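Local coordinates for protein NAD(P)H-flavin oxidoreductase (Staphylococcus epidermidis ATCC 12228, PDB 3GBH) that probably uses NAD(P)H to reduce flavin as an FMN-bound oxidoreductase of the nitroreductase family, at residues L86-D91 and I141-M146; S17-K22 and Q196-S201; E66-S71 and E170-I175; F24-K29 and L79-A84. All coordinates share one frame; numbering follows the deposited sequence.

Contact 1: L86-D91 and I141-M146. With FMN (flavin mononucleotide), chain E.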
# COMPACT_ATOMS: atom_id res chain seq x y z
N LEU B 86 -20.61 17.56 -27.81
CA LEU B 86 -20.00 18.68 -27.12
C LEU B 86 -18.85 19.15 -28.00
O LEU B 86 -18.03 18.33 -28.39
CB LEU B 86 -19.47 18.26 -25.76
CG LEU B 86 -20.43 17.49 -24.84
CD1 LEU B 86 -19.81 17.27 -23.46
CD2 LEU B 86 -21.75 18.22 -24.70
N ILE B 87 -18.81 20.42 -28.35
CA ILE B 87 -17.65 20.98 -29.04
C ILE B 87 -17.03 22.01 -28.12
O ILE B 87 -17.67 22.99 -27.76
CB ILE B 87 -18.01 21.59 -30.39
CG1 ILE B 87 -18.87 20.61 -31.21
CG2 ILE B 87 -16.73 21.98 -31.17
CD1 ILE B 87 -19.38 21.19 -32.55
N ILE B 88 -15.77 21.78 -27.73
CA ILE B 88 -15.10 22.62 -26.75
C ILE B 88 -14.14 23.53 -27.50
O ILE B 88 -13.30 23.08 -28.26
CB ILE B 88 -14.35 21.78 -25.73
CG1 ILE B 88 -15.32 20.88 -24.95
CG2 ILE B 88 -13.56 22.68 -24.76
CD1 ILE B 88 -14.66 19.70 -24.31
N PHE B 89 -14.33 24.83 -27.29
CA PHE B 89 -13.56 25.89 -27.87
C PHE B 89 -12.73 26.54 -26.76
O PHE B 89 -13.11 26.49 -25.60
CB PHE B 89 -14.49 26.95 -28.46
CG PHE B 89 -15.24 26.52 -29.67
CD1 PHE B 89 -16.43 25.80 -29.55
CD2 PHE B 89 -14.78 26.85 -30.95
CE1 PHE B 89 -17.14 25.41 -30.66
CE2 PHE B 89 -15.46 26.47 -32.07
CZ PHE B 89 -16.66 25.74 -31.94
N GLY B 90 -11.62 27.14 -27.15
CA GLY B 90 -10.80 27.91 -26.25
C GLY B 90 -10.95 29.38 -26.62
O GLY B 90 -10.94 29.74 -27.79
N ASP B 91 -11.14 30.23 -25.63
CA ASP B 91 -11.28 31.68 -25.86
C ASP B 91 -9.88 32.31 -25.82
O ASP B 91 -9.25 32.36 -24.77
CB ASP B 91 -12.20 32.26 -24.78
CG ASP B 91 -12.40 33.73 -24.90
OD1 ASP B 91 -11.95 34.39 -25.88
OD2 ASP B 91 -13.09 34.21 -24.00
N ILE B 141 -4.44 23.38 -23.77
CA ILE B 141 -4.08 22.66 -22.56
C ILE B 141 -5.19 22.77 -21.52
O ILE B 141 -5.65 21.73 -21.01
CB ILE B 141 -2.70 23.11 -21.97
CG1 ILE B 141 -1.56 22.74 -22.94
CG2 ILE B 141 -2.48 22.50 -20.60
CD1 ILE B 141 -0.25 23.50 -22.69
N ASP B 142 -5.65 23.98 -21.21
CA ASP B 142 -6.62 24.14 -20.13
C ASP B 142 -7.90 23.39 -20.49
O ASP B 142 -8.45 22.71 -19.65
CB ASP B 142 -6.98 25.61 -19.88
CG ASP B 142 -5.85 26.41 -19.21
OD1 ASP B 142 -4.99 25.82 -18.54
OD2 ASP B 142 -5.88 27.66 -19.36
N SER B 143 -8.37 23.57 -21.73
CA SER B 143 -9.63 22.97 -22.19
C SER B 143 -9.57 21.44 -22.22
O SER B 143 -10.57 20.77 -21.96
CB SER B 143 -9.98 23.49 -23.58
OG SER B 143 -10.14 24.91 -23.57
N SER B 144 -8.40 20.90 -22.53
CA SER B 144 -8.17 19.46 -22.47
C SER B 144 -8.20 18.90 -21.04
O SER B 144 -8.70 17.80 -20.78
CB SER B 144 -6.86 19.12 -23.20
OG SER B 144 -6.96 19.52 -24.57
N LEU B 145 -7.67 19.66 -20.09
CA LEU B 145 -7.76 19.26 -18.69
C LEU B 145 -9.23 19.11 -18.27
O LEU B 145 -9.61 18.12 -17.64
CB LEU B 145 -7.02 20.23 -17.77
CG LEU B 145 -5.49 20.37 -17.94
CD1 LEU B 145 -4.96 21.47 -17.06
CD2 LEU B 145 -4.78 19.05 -17.64
N MSE B 146 -10.05 20.11 -18.62
CA MSE B 146 -11.48 20.09 -18.31
C MSE B 146 -12.16 18.94 -19.05
O MSE B 146 -12.96 18.22 -18.47
CB MSE B 146 -12.10 21.44 -18.67
CG MSE B 146 -13.54 21.62 -18.32
SE MSE B 146 -14.72 20.84 -19.65
CE MSE B 146 -14.27 22.06 -21.14
N1 FMN E . 0.19 27.54 -10.41
C2 FMN E . 1.41 28.05 -10.01
O2 FMN E . 1.61 28.28 -8.80
N3 FMN E . 2.40 28.30 -10.96
C4 FMN E . 2.20 28.05 -12.31
O4 FMN E . 3.13 28.29 -13.09
C4A FMN E . 0.94 27.55 -12.73
N5 FMN E . 0.66 27.32 -14.07
C5A FMN E . -0.45 26.56 -14.41
C6 FMN E . -0.58 26.04 -15.69
C7 FMN E . -1.65 25.27 -16.05
C7M FMN E . -1.76 24.70 -17.45
C8 FMN E . -2.63 25.00 -15.12
C8M FMN E . -3.79 24.13 -15.50
C9 FMN E . -2.52 25.50 -13.83
C9A FMN E . -1.43 26.29 -13.45
N10 FMN E . -1.29 26.81 -12.16
C10 FMN E . -0.06 27.31 -11.77
C1' FMN E . -2.32 26.49 -11.09
C2' FMN E . -3.55 27.36 -11.31
O2' FMN E . -3.36 28.67 -10.78
C3' FMN E . -4.73 26.73 -10.59
O3' FMN E . -4.99 25.46 -11.13
C4' FMN E . -5.98 27.59 -10.63
O4' FMN E . -5.67 28.75 -9.86
C5' FMN E . -7.17 26.82 -10.06
O5' FMN E . -6.95 26.45 -8.69
P FMN E . -7.00 24.91 -8.25
O1P FMN E . -6.67 24.80 -6.76
O2P FMN E . -6.00 24.13 -9.06
O3P FMN E . -8.32 24.28 -8.52
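Met146, built as selenomethionine, sends CG out anti to its backbone N (chi1 -175°), then bends at both chi2 and chi3 so that its methyl CE ends against Ile88. On the strand side, Ile88 CG2 lies anti to the backbone N. The two side chains reach toward each other tip to tip, with Ile88 CG2 3.7 Å from Met146 CE. The same CG2 methyl also rests on Ser143, 3.9 Å from its CB. One turn before Met146, Ser143 directs its hydroxyl back to the carbonyl of Val139 and bonds within its own helix. Gly90 has no side chain to add bulk here, and its CA passes 6.5 Å from Ser143 CA. This is how the nitroreductase fold is built: the antiparallel sheet, here strand 84-91, lies on the long helix 132-156, with the two segments running at 146° to one another. Trp54 and Ile56 of the neighbouring strand pack on Met146 as well. The helix also serves the cofactor. Leu145 CD1 comes close to FMN C8M, a tight 3.3 Å, and Asp142 OD1, which accepts from Ser48 N, lies 3.6 Å from C7M. Lys22 and Arg18 of the second subunit bond to this same FMN.

Contact 2: S17-K22 and Q196-S201. With FMN (flavin mononucleotide), chain H.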
# COMPACT_ATOMS: atom_id res chain seq x y z
N SER B 17 -13.60 2.05 -16.65
CA SER B 17 -14.67 1.91 -17.64
C SER B 17 -14.74 3.06 -18.64
O SER B 17 -15.55 3.02 -19.57
CB SER B 17 -16.02 1.72 -16.95
OG SER B 17 -16.25 2.77 -16.05
N ARG B 18 -13.90 4.08 -18.47
CA ARG B 18 -13.83 5.19 -19.42
C ARG B 18 -13.17 4.68 -20.71
O ARG B 18 -11.95 4.50 -20.77
CB ARG B 18 -13.03 6.36 -18.83
CG ARG B 18 -13.28 7.76 -19.43
CD ARG B 18 -12.82 7.91 -20.89
NE ARG B 18 -11.44 7.42 -21.08
CZ ARG B 18 -11.00 6.91 -22.22
NH1 ARG B 18 -11.80 6.86 -23.28
NH2 ARG B 18 -9.77 6.40 -22.31
N LYS B 19 -13.98 4.44 -21.73
CA LYS B 19 -13.55 3.98 -23.04
C LYS B 19 -14.37 4.70 -24.13
O LYS B 19 -15.44 5.26 -23.85
CB LYS B 19 -13.76 2.45 -23.15
CG LYS B 19 -13.11 1.63 -22.00
CD LYS B 19 -13.39 0.14 -22.15
CE LYS B 19 -12.80 -0.64 -20.98
NZ LYS B 19 -13.24 -2.04 -21.01
N SER B 20 -13.85 4.71 -25.37
CA SER B 20 -14.52 5.40 -26.47
C SER B 20 -15.68 4.55 -27.00
O SER B 20 -15.48 3.58 -27.72
CB SER B 20 -13.55 5.70 -27.62
OG SER B 20 -12.66 6.74 -27.27
N VAL B 21 -16.88 4.97 -26.67
CA VAL B 21 -18.09 4.38 -27.20
C VAL B 21 -18.46 5.20 -28.44
O VAL B 21 -18.46 6.42 -28.38
CB VAL B 21 -19.21 4.44 -26.14
CG1 VAL B 21 -20.56 4.16 -26.74
CG2 VAL B 21 -18.88 3.47 -25.01
N LYS B 22 -18.74 4.51 -29.54
CA LYS B 22 -19.04 5.17 -30.83
C LYS B 22 -20.49 5.01 -31.32
O LYS B 22 -20.88 5.64 -32.30
CB LYS B 22 -18.04 4.67 -31.87
CG LYS B 22 -16.61 4.90 -31.38
CD LYS B 22 -15.56 4.77 -32.43
CE LYS B 22 -14.19 5.00 -31.80
NZ LYS B 22 -13.15 5.14 -32.86
N GLN B 196 -23.61 0.13 -27.93
CA GLN B 196 -22.64 -0.96 -28.11
C GLN B 196 -21.42 -0.75 -27.24
O GLN B 196 -20.96 0.35 -27.10
CB GLN B 196 -22.16 -1.00 -29.56
CG GLN B 196 -23.11 -1.68 -30.52
CD GLN B 196 -22.64 -1.59 -31.98
OE1 GLN B 196 -23.46 -1.54 -32.90
NE2 GLN B 196 -21.31 -1.58 -32.18
N ASP B 197 -20.88 -1.82 -26.68
CA ASP B 197 -19.65 -1.74 -25.87
C ASP B 197 -18.48 -1.17 -26.69
O ASP B 197 -18.34 -1.48 -27.87
CB ASP B 197 -19.24 -3.14 -25.40
CG ASP B 197 -20.07 -3.65 -24.22
OD1 ASP B 197 -20.71 -2.85 -23.50
OD2 ASP B 197 -20.03 -4.87 -23.99
N ALA B 198 -17.66 -0.33 -26.07
CA ALA B 198 -16.38 0.06 -26.66
C ALA B 198 -15.47 -1.14 -26.92
O ALA B 198 -15.54 -2.14 -26.20
CB ALA B 198 -15.68 1.03 -25.74
N HIS B 199 -14.61 -1.03 -27.93
CA HIS B 199 -13.47 -1.94 -28.05
C HIS B 199 -12.42 -1.61 -26.98
O HIS B 199 -12.09 -0.43 -26.74
CB HIS B 199 -12.80 -1.82 -29.42
CG HIS B 199 -13.66 -2.31 -30.53
ND1 HIS B 199 -14.07 -3.62 -30.63
CD2 HIS B 199 -14.19 -1.67 -31.60
CE1 HIS B 199 -14.82 -3.77 -31.71
NE2 HIS B 199 -14.91 -2.59 -32.31
N ASP B 200 -11.89 -2.65 -26.33
CA ASP B 200 -10.74 -2.49 -25.46
C ASP B 200 -9.51 -2.12 -26.30
O ASP B 200 -9.42 -2.49 -27.46
CB ASP B 200 -10.44 -3.80 -24.73
CG ASP B 200 -11.46 -4.09 -23.62
OD1 ASP B 200 -12.16 -3.16 -23.16
OD2 ASP B 200 -11.55 -5.27 -23.23
N SER B 201 -8.56 -1.40 -25.69
CA SER B 201 -7.38 -0.91 -26.41
C SER B 201 -6.15 -1.10 -25.56
O SER B 201 -6.26 -1.35 -24.37
CB SER B 201 -7.56 0.54 -26.78
OG SER B 201 -7.90 1.32 -25.66
N1 FMN H . -12.22 8.47 -32.20
C2 FMN H . -13.03 8.52 -33.33
O2 FMN H . -13.81 7.60 -33.61
N3 FMN H . -12.94 9.61 -34.16
C4 FMN H . -12.06 10.66 -33.88
O4 FMN H . -12.01 11.63 -34.66
C4A FMN H . -11.25 10.60 -32.76
N5 FMN H . -10.35 11.60 -32.46
C5A FMN H . -9.80 11.68 -31.20
C6 FMN H . -9.17 12.86 -30.76
C7 FMN H . -8.63 12.95 -29.49
C7M FMN H . -7.96 14.22 -29.04
C8 FMN H . -8.69 11.84 -28.65
C8M FMN H . -8.13 11.85 -27.26
C9 FMN H . -9.30 10.67 -29.08
C9A FMN H . -9.88 10.57 -30.35
N10 FMN H . -10.52 9.40 -30.79
C10 FMN H . -11.33 9.48 -31.92
C1' FMN H . -10.68 8.21 -29.86
C2' FMN H . -9.34 7.48 -29.81
O2' FMN H . -9.15 6.70 -30.97
C3' FMN H . -9.30 6.61 -28.55
O3' FMN H . -9.31 7.45 -27.42
C4' FMN H . -8.09 5.68 -28.47
O4' FMN H . -8.16 4.73 -29.53
C5' FMN H . -8.05 4.98 -27.11
O5' FMN H . -9.22 4.19 -26.94
P FMN H . -10.17 4.44 -25.68
O1P FMN H . -11.31 3.47 -25.70
O2P FMN H . -10.62 5.87 -25.72
O3P FMN H . -9.39 4.25 -24.40
O HOH W 1 -14.29 1.57 -29.16
O HOH W 2 -19.46 1.59 -29.39
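O2P of the FMN phosphate is gripped twice by the segment 17-22: Arg18 NH1 donates to it at 2.9 Å with an almost straight N-H (172°), and Ser20 OG donates at 2.7 Å. O2P sits at the edge of the guanidinium, in its plane. Arg18 NH2 takes O3P, and Ser20 N gives O1P a bond of 2.8 Å, leaving each terminal oxygen with a donor. The segment 196-201 runs alongside these phosphate-binding residues. Ala198 turns its methyl inward, where CB sits 3.2 Å from Ser20 O and 3.5 Å from Lys19 CB; Val21 CG2 flanks it. Lys19 runs extended beyond CG and crosses the Asp200 side chain obliquely to form a salt bridge, NZ to OD1 2.7 Å, on the syn side of the carboxylate and 21° out of its plane. Two waters bridge the backbones: one donates to Ser20 O and accepts from His199 N, the other links Lys22 N to Gln196 O. At the far end of the cofactor, Lys22 NZ donates to flavin O2 at 2.7 Å. Arg18 would offset part of the phosphate charge, while a lysine at O2 would be expected to stabilise negative charge on the pyrimidine side of a reduced flavin.

Contact 3: E66-S71 and E170-I175; sequences EKVKES and ENIADI
Asn171, just ahead of the short helix 172-176, gives its ND2 to Asp168 OD2, and Asp168 is also hydrogen-bonded to the backbone of Ser71 across the contact. Ile172 opens the helix and sends CD1 toward Val68 and Ser71, at the C-terminal part of helix 62-68 and just beyond. Together the segments form a small helix-to-helix contact on one face of the nitroreductase sheet, with side chains three residues apart, Ile172 and Ile175, reaching over Val68 and Ser71. In Ile172, CG1 is anti to the backbone N (chi1 -168°), and chi2 at 63° then turns CD1 to the side. That methyl lies 3.9 Å from Val68 CG1, 4.1 Å from Val68 CB and 4.2 Å from Ser71 CB, so it fits between the two residues. The rest of Ile172 rests on Ile87 of strand 84-91 and on Phe167. Ala173 packs instead on Phe89 of the same strand, while Asp174 bonds Ser180 through OD1. Ile175, whose N bonds the carbonyl of Asn171, is the largest contributor to the buried surface. Its two branches do different work. CG2, anti to the backbone N, touches the 66-71 segment at Lys67 O, 3.5 Å away, and at Val68 CG1, 4.0 Å away. The remaining branch ends at CD1, placed 3.0 Å from Ser71 OG, a distance too short for relaxed packing and therefore of doubtful precision.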
# COMPACT_ATOMS: atom_id res chain seq x y z
N GLU B 66 -27.74 18.68 -37.87
CA GLU B 66 -27.77 18.70 -39.32
C GLU B 66 -26.80 19.72 -39.89
O GLU B 66 -26.13 19.45 -40.90
CB GLU B 66 -29.17 19.02 -39.81
CG GLU B 66 -29.29 19.03 -41.32
CD GLU B 66 -28.94 17.71 -41.96
OE1 GLU B 66 -29.19 16.65 -41.35
OE2 GLU B 66 -28.43 17.74 -43.11
N LYS B 67 -26.72 20.89 -39.25
CA LYS B 67 -25.80 21.94 -39.70
C LYS B 67 -24.35 21.53 -39.58
O LYS B 67 -23.55 21.91 -40.42
CB LYS B 67 -26.01 23.24 -38.93
CG LYS B 67 -27.27 23.98 -39.35
CD LYS B 67 -27.42 25.25 -38.51
CE LYS B 67 -28.48 26.17 -39.05
NZ LYS B 67 -28.81 27.24 -38.05
N VAL B 68 -24.00 20.78 -38.54
CA VAL B 68 -22.60 20.38 -38.38
C VAL B 68 -22.30 19.00 -38.99
O VAL B 68 -21.17 18.52 -38.89
CB VAL B 68 -22.16 20.40 -36.93
CG1 VAL B 68 -22.49 21.75 -36.28
CG2 VAL B 68 -22.79 19.26 -36.16
N LYS B 69 -23.28 18.38 -39.64
CA LYS B 69 -23.15 16.98 -40.04
C LYS B 69 -21.94 16.79 -40.96
O LYS B 69 -21.10 15.95 -40.69
CB LYS B 69 -24.44 16.50 -40.71
CG LYS B 69 -24.48 15.00 -41.06
CD LYS B 69 -25.70 14.70 -41.98
N GLU B 70 -21.84 17.58 -42.02
CA GLU B 70 -20.75 17.41 -42.99
C GLU B 70 -19.39 17.65 -42.33
O GLU B 70 -18.42 16.97 -42.65
CB GLU B 70 -20.94 18.32 -44.23
N SER B 71 -19.33 18.57 -41.37
CA SER B 71 -18.09 18.82 -40.62
C SER B 71 -17.60 17.66 -39.76
O SER B 71 -16.47 17.68 -39.30
CB SER B 71 -18.25 20.06 -39.73
OG SER B 71 -18.62 21.18 -40.50
N GLU B 170 -11.49 24.22 -39.25
CA GLU B 170 -11.41 25.47 -40.00
C GLU B 170 -12.75 26.20 -40.09
O GLU B 170 -12.78 27.41 -40.16
CB GLU B 170 -10.92 25.21 -41.42
CG GLU B 170 -9.51 24.68 -41.50
CD GLU B 170 -8.48 25.68 -41.01
OE1 GLU B 170 -8.46 26.82 -41.53
OE2 GLU B 170 -7.68 25.31 -40.10
N ASN B 171 -13.84 25.46 -40.12
CA ASN B 171 -15.16 26.02 -40.41
C ASN B 171 -16.16 25.88 -39.27
O ASN B 171 -17.22 26.48 -39.30
CB ASN B 171 -15.72 25.39 -41.67
CG ASN B 171 -14.89 25.72 -42.88
OD1 ASN B 171 -14.72 26.88 -43.25
ND2 ASN B 171 -14.36 24.68 -43.51
N ILE B 172 -15.82 25.11 -38.24
CA ILE B 172 -16.83 24.78 -37.24
C ILE B 172 -17.36 25.99 -36.45
O ILE B 172 -18.57 26.08 -36.19
CB ILE B 172 -16.34 23.64 -36.29
CG1 ILE B 172 -17.51 23.10 -35.45
CG2 ILE B 172 -15.14 24.10 -35.48
CD1 ILE B 172 -18.64 22.43 -36.33
N ALA B 173 -16.48 26.92 -36.07
CA ALA B 173 -16.92 28.14 -35.36
C ALA B 173 -17.95 28.91 -36.16
O ALA B 173 -19.01 29.28 -35.65
CB ALA B 173 -15.72 29.07 -35.01
N ASP B 174 -17.65 29.14 -37.43
CA ASP B 174 -18.58 29.84 -38.30
C ASP B 174 -19.93 29.14 -38.42
O ASP B 174 -20.98 29.79 -38.48
CB ASP B 174 -17.99 30.00 -39.71
CG ASP B 174 -16.75 30.92 -39.75
OD1 ASP B 174 -16.72 31.93 -38.99
OD2 ASP B 174 -15.82 30.61 -40.54
N ILE B 175 -19.90 27.81 -38.50
CA ILE B 175 -21.11 27.02 -38.71
C ILE B 175 -22.04 27.15 -37.51
O ILE B 175 -23.23 27.32 -37.65
CB ILE B 175 -20.78 25.52 -39.02
CG1 ILE B 175 -20.11 25.40 -40.40
CG2 ILE B 175 -22.04 24.67 -39.00
CD1 ILE B 175 -19.45 24.07 -40.66

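Contact 4: F24-K29 and L79-A84; sequences FDENYK and LTTSSA
Phe24 N donates to Thr81 OG1 at 3.1 Å along a nearly straight N-H (167°), joining the loop 24-29 to the end of helix 76-81, where the chain leaves the helix and enters strand 84-91 through a classic beta bulge in which Ser83 and Ala84 both face Ile191. OG1 of Thr81 lies between its own backbone N and carbonyl carbon, and from there it also meets the edge of the Phe24 ring in its plane, 3.6 Å from CD2. The second bond is Ser83 OG to Tyr28 O, 2.7 Å, the donor standing above the carbonyl plane by 44°. Between these two bonds Glu26 CA makes a C-H...O contact of 3.5 Å to Thr81 O. Waters complete the inner layer: one donates to both Asp25 O and Ser83 OG, and two others accept from Lys29 NZ, one of them reaching Ser83 O. Further out, Thr81 OG1 bonds Arg77 O in its helix, Phe24 rests on Ala190 of strand 183-192, and Tyr28 OH bonds Tyr159 OH. The loop contains a type I turn, Asp25 to Tyr28, closed by Tyr28 N to Asp25 O at 3.2 Å. Within it an Asx turn brings Asn27 N to Asp25 OD1 at 2.9 Å, from above the carboxylate plane.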
# COMPACT_ATOMS: atom_id res chain seq x y z
N PHE B 24 -24.34 5.17 -29.65
CA PHE B 24 -25.17 5.51 -28.52
C PHE B 24 -26.64 5.22 -28.82
O PHE B 24 -27.03 4.99 -29.97
CB PHE B 24 -25.03 6.99 -28.19
CG PHE B 24 -23.62 7.42 -27.97
CD1 PHE B 24 -23.07 7.39 -26.69
CD2 PHE B 24 -22.82 7.85 -29.03
CE1 PHE B 24 -21.75 7.79 -26.48
CE2 PHE B 24 -21.49 8.24 -28.82
CZ PHE B 24 -20.97 8.22 -27.55
N ASP B 25 -27.44 5.21 -27.75
CA ASP B 25 -28.87 5.06 -27.85
C ASP B 25 -29.44 6.37 -28.42
O ASP B 25 -29.45 7.44 -27.78
CB ASP B 25 -29.45 4.67 -26.49
CG ASP B 25 -30.97 4.46 -26.53
OD1 ASP B 25 -31.62 4.80 -27.54
OD2 ASP B 25 -31.51 3.98 -25.51
N GLU B 26 -29.93 6.27 -29.64
CA GLU B 26 -30.41 7.41 -30.40
C GLU B 26 -31.67 8.02 -29.80
O GLU B 26 -32.03 9.16 -30.12
CB GLU B 26 -30.71 6.93 -31.82
CG GLU B 26 -30.55 7.95 -32.91
CD GLU B 26 -31.07 7.44 -34.24
OE1 GLU B 26 -31.06 6.21 -34.44
OE2 GLU B 26 -31.53 8.27 -35.07
N ASN B 27 -32.36 7.26 -28.95
CA ASN B 27 -33.62 7.70 -28.35
C ASN B 27 -33.49 8.13 -26.90
O ASN B 27 -34.47 8.47 -26.27
CB ASN B 27 -34.62 6.58 -28.44
CG ASN B 27 -34.93 6.20 -29.87
OD1 ASN B 27 -34.68 5.07 -30.28
ND2 ASN B 27 -35.45 7.15 -30.65
N TYR B 28 -32.27 8.08 -26.37
CA TYR B 28 -32.02 8.52 -25.02
C TYR B 28 -31.48 9.94 -25.07
O TYR B 28 -30.49 10.21 -25.77
CB TYR B 28 -30.99 7.62 -24.34
CG TYR B 28 -30.78 8.06 -22.95
CD1 TYR B 28 -29.82 8.99 -22.65
CD2 TYR B 28 -31.61 7.62 -21.93
CE1 TYR B 28 -29.66 9.47 -21.38
CE2 TYR B 28 -31.45 8.08 -20.63
CZ TYR B 28 -30.47 9.01 -20.36
OH TYR B 28 -30.27 9.52 -19.10
N LYS B 29 -32.10 10.85 -24.33
CA LYS B 29 -31.60 12.21 -24.21
C LYS B 29 -31.32 12.53 -22.73
O LYS B 29 -32.09 12.15 -21.83
CB LYS B 29 -32.56 13.21 -24.82
CG LYS B 29 -32.89 12.99 -26.32
CD LYS B 29 -31.66 13.07 -27.26
CE LYS B 29 -31.97 12.52 -28.67
NZ LYS B 29 -30.74 12.38 -29.51
N LEU B 79 -22.15 11.44 -34.10
CA LEU B 79 -22.96 12.66 -34.15
C LEU B 79 -24.46 12.37 -34.15
O LEU B 79 -25.23 12.97 -33.38
CB LEU B 79 -22.64 13.50 -35.39
CG LEU B 79 -23.42 14.82 -35.48
CD1 LEU B 79 -23.08 15.78 -34.28
CD2 LEU B 79 -23.16 15.49 -36.79
N THR B 80 -24.88 11.48 -35.05
CA THR B 80 -26.28 11.07 -35.16
C THR B 80 -26.87 10.48 -33.89
O THR B 80 -27.96 10.88 -33.45
CB THR B 80 -26.41 10.02 -36.25
OG1 THR B 80 -26.10 10.63 -37.51
CG2 THR B 80 -27.85 9.43 -36.28
N THR B 81 -26.16 9.52 -33.31
CA THR B 81 -26.74 8.72 -32.23
C THR B 81 -26.59 9.35 -30.84
O THR B 81 -27.35 9.03 -29.92
CB THR B 81 -26.21 7.28 -32.27
OG1 THR B 81 -24.81 7.27 -31.94
CG2 THR B 81 -26.42 6.65 -33.68
N SER B 82 -25.60 10.23 -30.68
CA SER B 82 -25.29 10.84 -29.39
C SER B 82 -26.44 11.65 -28.79
O SER B 82 -27.27 12.27 -29.51
CB SER B 82 -24.06 11.75 -29.52
OG SER B 82 -24.31 12.86 -30.36
N SER B 83 -26.49 11.68 -27.46
CA SER B 83 -27.42 12.58 -26.79
C SER B 83 -27.04 14.03 -27.08
O SER B 83 -27.89 14.88 -27.22
CB SER B 83 -27.43 12.32 -25.29
OG SER B 83 -28.01 11.05 -25.03
N ALA B 84 -25.72 14.28 -27.14
CA ALA B 84 -25.22 15.58 -27.51
C ALA B 84 -23.82 15.40 -28.08
O ALA B 84 -23.10 14.47 -27.67
CB ALA B 84 -25.16 16.52 -26.25
O HOH W 3 -27.62 8.19 -25.95
O HOH W 4 -29.36 10.34 -28.41
O HOH W 5 -29.42 14.84 -29.46

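Contacts 1 and 2 serve different FMN molecules: the helix in contact 1 touches the dimethyl end of one, whose phosphate is held by the second subunit, while contact 2 grips the other through this chain's residues 17-22. Their centres lie 22 Å apart. Contact 3 packs on the strand of contact 1, Ile87 CD1 meeting Ile172 CG1 at 3.9 Å, so the sheet has contact 3 on one face and the helix on the other. Contact 4 joins the rest: Leu79 CD2 packs 3.6 Å from Lys69 CA in contact 3, its segment 79-84 leads into strand 84-91, and its loop follows contact 2's segment 17-22 after one residue. The Phe24 side chain lies about 9 Å, that of Ser71 about 12 Å, from a bound FMN.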